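Local coordinates for cellulose binding protein (Clavibacter michiganensis, PDB 4JJO) that probably takes part in cellulose breakdown, this piece being the expansin module, linked to polysaccharide binding and cell-wall loosening, of a longer endoglucanase, at residues Val28-Pro40 / Gly75-Leu87. Sequence-based numbering, arbitrary orientation.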
ATOM      1  N   VAL A  28       3.875  -1.917 -10.744  1.00 25.30           N
ATOM      2  CA  VAL A  28       2.948  -0.858 -11.105  1.00 25.68           C
ATOM      3  C   VAL A  28       1.626  -1.547 -11.408  1.00 26.08           C
ATOM      4  O   VAL A  28       1.606  -2.544 -12.125  1.00 27.18           O
ATOM      5  CB  VAL A  28       3.425  -0.092 -12.351  1.00 27.93           C
ATOM      6  CG1 VAL A  28       2.343   0.848 -12.845  1.00 28.22           C
ATOM      7  CG2 VAL A  28       4.706   0.674 -12.054  1.00 27.57           C
ATOM      8  N   PRO A  29       0.514  -1.036 -10.854  1.00 26.06           N
ATOM      9  CA  PRO A  29      -0.752  -1.736 -11.100  1.00 27.07           C
ATOM     10  C   PRO A  29      -1.045  -1.885 -12.588  1.00 27.64           C
ATOM     11  O   PRO A  29      -0.706  -1.003 -13.374  1.00 27.19           O
ATOM     12  CB  PRO A  29      -1.800  -0.844 -10.422  1.00 27.01           C
ATOM     13  CG  PRO A  29      -1.122   0.458 -10.158  1.00 26.08           C
ATOM     14  CD  PRO A  29       0.337   0.161 -10.018  1.00 25.42           C
ATOM     15  N   ALA A  30      -1.677  -2.992 -12.964  1.00 29.98           N
ATOM     16  CA  ALA A  30      -1.889  -3.311 -14.370  1.00 31.51           C
ATOM     17  C   ALA A  30      -2.836  -2.323 -15.050  1.00 30.58           C
ATOM     18  O   ALA A  30      -2.714  -2.069 -16.247  1.00 31.39           O
ATOM     19  CB  ALA A  30      -2.400  -4.735 -14.517  1.00 33.82           C
ATOM     20  N   ASP A  31      -3.773  -1.761 -14.292  1.00 29.51           N
ATOM     21  CA  ASP A  31      -4.686  -0.766 -14.843  1.00 29.85           C
ATOM     22  C   ASP A  31      -4.042   0.618 -14.890  1.00 27.11           C
ATOM     23  O   ASP A  31      -4.638   1.568 -15.397  1.00 26.93           O
ATOM     24  CB  ASP A  31      -5.989  -0.707 -14.039  1.00 31.09           C
ATOM     25  CG  ASP A  31      -5.771  -0.289 -12.594  1.00 30.33           C
ATOM     26  OD1 ASP A  31      -4.641   0.115 -12.248  1.00 29.03           O
ATOM     27  OD2 ASP A  31      -6.736  -0.355 -11.802  1.00 30.91           O
ATOM     28  N   ARG A  32      -2.833   0.728 -14.348  1.00 25.24           N
ATOM     29  CA  ARG A  32      -2.083   1.980 -14.378  1.00 24.25           C
ATOM     30  C   ARG A  32      -2.793   3.087 -13.609  1.00 22.60           C
ATOM     31  O   ARG A  32      -2.569   4.270 -13.863  1.00 19.92           O
ATOM     32  CB  ARG A  32      -1.834   2.428 -15.820  1.00 26.51           C
ATOM     33  CG  ARG A  32      -0.959   1.476 -16.605  1.00 29.07           C
ATOM     34  CD  ARG A  32       0.265   1.133 -15.792  1.00 29.22           C
ATOM     35  NE  ARG A  32       1.285   0.420 -16.555  1.00 31.96           N
ATOM     36  CZ  ARG A  32       1.825  -0.741 -16.194  1.00 32.70           C
ATOM     37  NH1 ARG A  32       1.450  -1.349 -15.077  1.00 32.34           N
ATOM     38  NH2 ARG A  32       2.747  -1.307 -16.955  1.00 34.56           N
ATOM     39  N   MET A  33      -3.640   2.696 -12.665  1.00 22.62           N
ATOM     40  CA  MET A  33      -4.376   3.657 -11.855  1.00 21.68           C
ATOM     41  C   MET A  33      -3.733   3.757 -10.480  1.00 19.97           C
ATOM     42  O   MET A  33      -4.000   2.948  -9.590  1.00 19.79           O
ATOM     43  CB  MET A  33      -5.841   3.244 -11.731  1.00 22.49           C
ATOM     44  CG  MET A  33      -6.583   3.198 -13.059  1.00 24.26           C
ATOM     45  SD  MET A  33      -6.666   4.806 -13.875  1.00 26.10           S
ATOM     46  CE  MET A  33      -7.427   4.363 -15.432  1.00 42.91           C
ATOM     47  N   TYR A  34      -2.869   4.752 -10.323  1.00 18.85           N
ATOM     48  CA  TYR A  34      -2.150   4.951  -9.073  1.00 17.58           C
ATOM     49  C   TYR A  34      -1.928   6.433  -8.833  1.00 16.24           C
ATOM     50  O   TYR A  34      -2.243   7.259  -9.690  1.00 16.55           O
ATOM     51  CB  TYR A  34      -0.813   4.209  -9.096  1.00 17.09           C
ATOM     52  CG  TYR A  34       0.094   4.586 -10.246  1.00 17.74           C
ATOM     53  CD1 TYR A  34       1.005   5.624 -10.124  1.00 17.50           C
ATOM     54  CD2 TYR A  34       0.049   3.892 -11.447  1.00 18.90           C
ATOM     55  CE1 TYR A  34       1.840   5.966 -11.171  1.00 18.40           C
ATOM     56  CE2 TYR A  34       0.879   4.224 -12.496  1.00 19.83           C
ATOM     57  CZ  TYR A  34       1.773   5.260 -12.352  1.00 19.31           C
ATOM     58  OH  TYR A  34       2.600   5.595 -13.400  1.00 20.41           O
ATOM     59  N   VAL A  35      -1.380   6.768  -7.672  1.00 15.05           N
ATOM     60  CA  VAL A  35      -1.249   8.163  -7.277  1.00 14.45           C
ATOM     61  C   VAL A  35      -0.135   8.351  -6.259  1.00 14.94           C
ATOM     62  O   VAL A  35       0.147   7.458  -5.458  1.00 15.25           O
ATOM     63  CB  VAL A  35      -2.569   8.679  -6.670  1.00 14.37           C
ATOM     64  CG1 VAL A  35      -2.909   7.904  -5.406  1.00 13.78           C
ATOM     65  CG2 VAL A  35      -2.491  10.171  -6.388  1.00 14.83           C
ATOM     66  N   ALA A  36       0.505   9.516  -6.313  1.00 14.63           N
ATOM     67  CA  ALA A  36       1.448   9.933  -5.291  1.00 15.20           C
ATOM     68  C   ALA A  36       0.778  11.000  -4.441  1.00 15.08           C
ATOM     69  O   ALA A  36       0.179  11.939  -4.967  1.00 16.35           O
ATOM     70  CB  ALA A  36       2.708  10.478  -5.923  1.00 15.95           C
ATOM     71  N   VAL A  37       0.872  10.853  -3.124  1.00 13.95           N
ATOM     72  CA  VAL A  37       0.182  11.757  -2.212  1.00 14.53           C
ATOM     73  C   VAL A  37       1.165  12.589  -1.401  1.00 15.43           C
ATOM     74  O   VAL A  37       2.329  12.224  -1.251  1.00 15.95           O
ATOM     75  CB  VAL A  37      -0.742  10.986  -1.250  1.00 12.93           C
ATOM     76  CG1 VAL A  37      -1.858  10.295  -2.023  1.00 13.15           C
ATOM     77  CG2 VAL A  37       0.050   9.976  -0.428  1.00 12.81           C
ATOM     78  N   SER A  38       0.684  13.710  -0.874  1.00 16.42           N
ATOM     79  CA  SER A  38       1.527  14.614  -0.105  1.00 17.00           C
ATOM     80  C   SER A  38       2.103  13.897   1.111  1.00 16.31           C
ATOM     81  O   SER A  38       1.570  12.879   1.557  1.00 14.42           O
ATOM     82  CB  SER A  38       0.736  15.849   0.331  1.00 17.55           C
ATOM     83  OG  SER A  38      -0.333  15.492   1.186  1.00 18.12           O
ATOM     84  N   SER A  39       3.194  14.433   1.644  1.00 17.30           N
ATOM     85  CA  SER A  39       3.897  13.787   2.742  1.00 18.20           C
ATOM     86  C   SER A  39       3.002  13.563   3.958  1.00 17.06           C
ATOM     87  O   SER A  39       3.060  12.500   4.569  1.00 16.02           O
ATOM     88  CB  SER A  39       5.143  14.585   3.125  1.00 20.07           C
ATOM     89  OG  SER A  39       6.109  14.532   2.089  1.00 20.59           O
ATOM     90  N   PRO A  40       2.172  14.559   4.317  1.00 17.81           N
ATOM     91  CA  PRO A  40       1.251  14.351   5.441  1.00 17.27           C
ATOM     92  C   PRO A  40       0.226  13.245   5.183  1.00 16.02           C
ATOM     93  O   PRO A  40      -0.128  12.501   6.096  1.00 16.01           O
ATOM     94  CB  PRO A  40       0.549  15.708   5.579  1.00 18.43           C
ATOM     95  CG  PRO A  40       1.487  16.685   4.971  1.00 18.89           C
ATOM     96  CD  PRO A  40       2.145  15.952   3.839  1.00 18.28           C
ATOM     97  N   GLY A  75      -4.179  17.879  -0.410  1.00 17.12           N
ATOM     98  CA  GLY A  75      -5.226  18.143  -1.383  1.00 17.95           C
ATOM     99  C   GLY A  75      -4.729  18.076  -2.817  1.00 17.19           C
ATOM    100  O   GLY A  75      -5.522  18.045  -3.755  1.00 16.80           O
ATOM    101  N   HIS A  76      -3.412  18.050  -2.986  1.00 18.15           N
ATOM    102  CA  HIS A  76      -2.810  18.011  -4.315  1.00 18.57           C
ATOM    103  C   HIS A  76      -2.284  16.614  -4.625  1.00 17.68           C
ATOM    104  O   HIS A  76      -1.272  16.185  -4.074  1.00 18.24           O
ATOM    105  CB  HIS A  76      -1.681  19.040  -4.413  1.00 21.25           C
ATOM    106  CG  HIS A  76      -0.920  18.989  -5.702  1.00 23.54           C
ATOM    107  ND1 HIS A  76       0.142  19.830  -5.970  1.00 26.30           N
ATOM    108  CD2 HIS A  76      -1.058  18.202  -6.793  1.00 23.81           C
ATOM    109  CE1 HIS A  76       0.617  19.564  -7.170  1.00 27.09           C
ATOM    110  NE2 HIS A  76      -0.088  18.580  -7.694  1.00 25.94           N
ATOM    111  N   LEU A  77      -2.982  15.911  -5.511  1.00 15.64           N
ATOM    112  CA  LEU A  77      -2.580  14.572  -5.919  1.00 15.91           C
ATOM    113  C   LEU A  77      -1.716  14.613  -7.168  1.00 16.84           C
ATOM    114  O   LEU A  77      -1.926  15.434  -8.059  1.00 17.44           O
ATOM    115  CB  LEU A  77      -3.804  13.702  -6.208  1.00 16.30           C
ATOM    116  CG  LEU A  77      -4.806  13.409  -5.091  1.00 16.33           C
ATOM    117  CD1 LEU A  77      -5.903  12.508  -5.636  1.00 16.69           C
ATOM    118  CD2 LEU A  77      -4.130  12.765  -3.896  1.00 15.74           C
ATOM    119  N   ASP A  78      -0.740  13.716  -7.230  1.00 17.09           N
ATOM    120  CA  ASP A  78       0.032  13.507  -8.444  1.00 17.46           C
ATOM    121  C   ASP A  78      -0.439  12.192  -9.052  1.00 16.02           C
ATOM    122  O   ASP A  78       0.001  11.115  -8.655  1.00 16.33           O
ATOM    123  CB  ASP A  78       1.530  13.464  -8.131  1.00 18.78           C
ATOM    124  CG  ASP A  78       2.379  14.076  -9.230  1.00 21.58           C
ATOM    125  OD1 ASP A  78       1.809  14.656 -10.176  1.00 22.42           O
ATOM    126  OD2 ASP A  78       3.623  13.986  -9.139  1.00 23.97           O
ATOM    127  N   LEU A  79      -1.352  12.289 -10.013  1.00 15.34           N
ATOM    128  CA  LEU A  79      -1.993  11.114 -10.587  1.00 14.11           C
ATOM    129  C   LEU A  79      -1.139  10.484 -11.669  1.00 15.57           C
ATOM    130  O   LEU A  79      -0.340  11.159 -12.312  1.00 16.29           O
ATOM    131  CB  LEU A  79      -3.344  11.492 -11.196  1.00 13.72           C
ATOM    132  CG  LEU A  79      -4.453  11.926 -10.241  1.00 13.63           C
ATOM    133  CD1 LEU A  79      -5.634  12.452 -11.036  1.00 13.52           C
ATOM    134  CD2 LEU A  79      -4.879  10.769  -9.354  1.00 13.66           C
ATOM    135  N   SER A  80      -1.311   9.181 -11.866  1.00 16.38           N
ATOM    136  CA  SER A  80      -0.750   8.519 -13.030  1.00 18.27           C
ATOM    137  C   SER A  80      -1.321   9.209 -14.258  1.00 19.21           C
ATOM    138  O   SER A  80      -2.442   9.721 -14.224  1.00 16.56           O
ATOM    139  CB  SER A  80      -1.130   7.040 -13.049  1.00 19.63           C
ATOM    140  OG  SER A  80      -2.537   6.881 -13.092  1.00 19.49           O
ATOM    141  N   GLU A  81      -0.551   9.232 -15.337  1.00 21.06           N
ATOM    142  CA  GLU A  81      -1.027   9.818 -16.581  1.00 22.19           C
ATOM    143  C   GLU A  81      -2.377   9.221 -16.954  1.00 21.84           C
ATOM    144  O   GLU A  81      -3.268   9.925 -17.428  1.00 20.81           O
ATOM    145  CB  GLU A  81      -0.016   9.582 -17.704  1.00 25.98           C
ATOM    146  CG  GLU A  81       1.274  10.372 -17.551  1.00 27.76           C
ATOM    147  CD  GLU A  81       2.282  10.064 -18.640  1.00 31.58           C
ATOM    148  OE1 GLU A  81       2.160   9.004 -19.292  1.00 33.42           O
ATOM    149  OE2 GLU A  81       3.199  10.884 -18.844  1.00 33.00           O
ATOM    150  N   GLU A  82      -2.533   7.923 -16.716  1.00 22.61           N
ATOM    151  CA  GLU A  82      -3.736   7.209 -17.128  1.00 23.61           C
ATOM    152  C   GLU A  82      -4.960   7.621 -16.314  1.00 21.46           C
ATOM    153  O   GLU A  82      -6.056   7.765 -16.860  1.00 22.05           O
ATOM    154  CB  GLU A  82      -3.518   5.698 -17.038  1.00 25.90           C
ATOM    155  CG  GLU A  82      -2.545   5.154 -18.083  1.00 29.09           C
ATOM    156  CD  GLU A  82      -1.086   5.309 -17.676  1.00 29.57           C
ATOM    157  OE1 GLU A  82      -0.823   5.748 -16.536  1.00 27.73           O
ATOM    158  OE2 GLU A  82      -0.199   4.989 -18.496  1.00 32.19           O
ATOM    159  N   ALA A  83      -4.775   7.802 -15.011  1.00 18.78           N
ATOM    160  CA  ALA A  83      -5.855   8.269 -14.155  1.00 17.12           C
ATOM    161  C   ALA A  83      -6.220   9.706 -14.514  1.00 16.85           C
ATOM    162  O   ALA A  83      -7.396  10.068 -14.564  1.00 16.07           O
ATOM    163  CB  ALA A  83      -5.455   8.171 -12.691  1.00 15.71           C
ATOM    164  N   PHE A  84      -5.204  10.518 -14.770  1.00 17.07           N
ATOM    165  CA  PHE A  84      -5.410  11.919 -15.124  1.00 18.25           C
ATOM    166  C   PHE A  84      -6.200  12.063 -16.424  1.00 21.14           C
ATOM    167  O   PHE A  84      -7.081  12.919 -16.527  1.00 21.11           O
ATOM    168  CB  PHE A  84      -4.061  12.627 -15.248  1.00 18.35           C
ATOM    169  CG  PHE A  84      -4.170  14.115 -15.409  1.00 18.42           C
ATOM    170  CD1 PHE A  84      -3.993  14.957 -14.324  1.00 17.12           C
ATOM    171  CD2 PHE A  84      -4.451  14.668 -16.639  1.00 20.29           C
ATOM    172  CE1 PHE A  84      -4.088  16.321 -14.469  1.00 17.91           C
ATOM    173  CE2 PHE A  84      -4.552  16.035 -16.789  1.00 20.98           C
ATOM    174  CZ  PHE A  84      -4.372  16.863 -15.702  1.00 19.40           C
ATOM    175  N   ARG A  85      -5.890  11.226 -17.411  1.00 23.99           N
ATOM    176  CA  ARG A  85      -6.580  11.279 -18.699  1.00 26.99           C
ATOM    177  C   ARG A  85      -8.044  10.880 -18.563  1.00 26.13           C
ATOM    178  O   ARG A  85      -8.894  11.337 -19.325  1.00 25.69           O
ATOM    179  CB  ARG A  85      -5.903  10.368 -19.724  1.00 31.00           C
ATOM    180  CG  ARG A  85      -4.522  10.817 -20.147  1.00 33.61           C
ATOM    181  CD  ARG A  85      -4.166  10.268 -21.514  1.00 37.79           C
ATOM    182  NE  ARG A  85      -2.770  10.525 -21.851  1.00 40.43           N
ATOM    183  CZ  ARG A  85      -1.767   9.680 -21.625  1.00 42.18           C
ATOM    184  NH1 ARG A  85      -1.983   8.496 -21.062  1.00 42.15           N
ATOM    185  NH2 ARG A  85      -0.534  10.022 -21.969  1.00 43.85           N
ATOM    186  N   ALA A  86      -8.330  10.015 -17.597  1.00 28.44           N
ATOM    187  CA  ALA A  86      -9.691   9.542 -17.386  1.00 27.51           C
ATOM    188  C   ALA A  86     -10.546  10.651 -16.787  1.00 23.95           C
ATOM    189  O   ALA A  86     -11.754  10.708 -17.016  1.00 24.02           O
ATOM    190  CB  ALA A  86      -9.688   8.333 -16.477  1.00 30.16           C
ATOM    191  N   LEU A  87      -9.907  11.531 -16.024  1.00 21.46           N
ATOM    192  CA  LEU A  87     -10.607  12.607 -15.339  1.00 18.00           C
ATOM    193  C   LEU A  87     -10.657  13.904 -16.138  1.00 16.37           C
ATOM    194  O   LEU A  87     -11.584  14.693 -15.971  1.00 16.31           O
ATOM    195  CB  LEU A  87      -9.942  12.877 -13.989  1.00 17.54           C
ATOM    196  CG  LEU A  87     -10.017  11.747 -12.965  1.00 19.00           C
ATOM    197  CD1 LEU A  87      -9.360  12.168 -11.667  1.00 18.82           C
ATOM    198  CD2 LEU A  87     -11.461  11.344 -12.734  1.00 18.57           C
TER
HETATM  199  O   HOH W   1      -1.893  14.557  -1.823  1.00 12.67           O
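Ser80 serves both segments with one hydroxyl. Its OG donates to Arg32 O (2.7 Å), lying in that carbonyl's plane, and accepts from Ala83 N (3.1 Å), capping the helix 81-87. With chi1 at 60°, OG sits between the backbone N and the carbonyl carbon, where both partners can be met. Beyond it the strands 34-38 and 76-80 run antiparallel: Ser80 N gives to Tyr34 O, and Ala36 and Asp78 form a hydrogen-bonded pair, Ala36 N reaching Asp78 O almost straight (2.9 Å, 174° at the hydrogen). Farther on, where Ser38 and His76 are too widely spaced for a direct bond, a water accepts from Ser38 N and donates to His76 O. These are neighbouring strands of the six-stranded double-psi beta-barrel domain of expansins, with 59-69 flanking 34-38 and 3-10 flanking 76-80. A CH-pi contact sets Ser80 CB over the centre of one face of the Tyr34 ring, 3.4 Å from its centroid; the ring's OH is held by Leu12 N. On the barrel's inner side, Val35 CG2 meets Leu77 CB (3.8 Å) and Leu79 CD2, and Val37 CG1 lies alongside Leu77 CD2. At the helix start, Met33, bent at chi2 (-62°), brings SD to Ala83 CB (3.8 Å), while the aliphatic part of Arg32 runs beside Glu82, CB to CD 3.5 Å. The Arg32 guanidinium turns back instead, NH1 bonding Pro29 O.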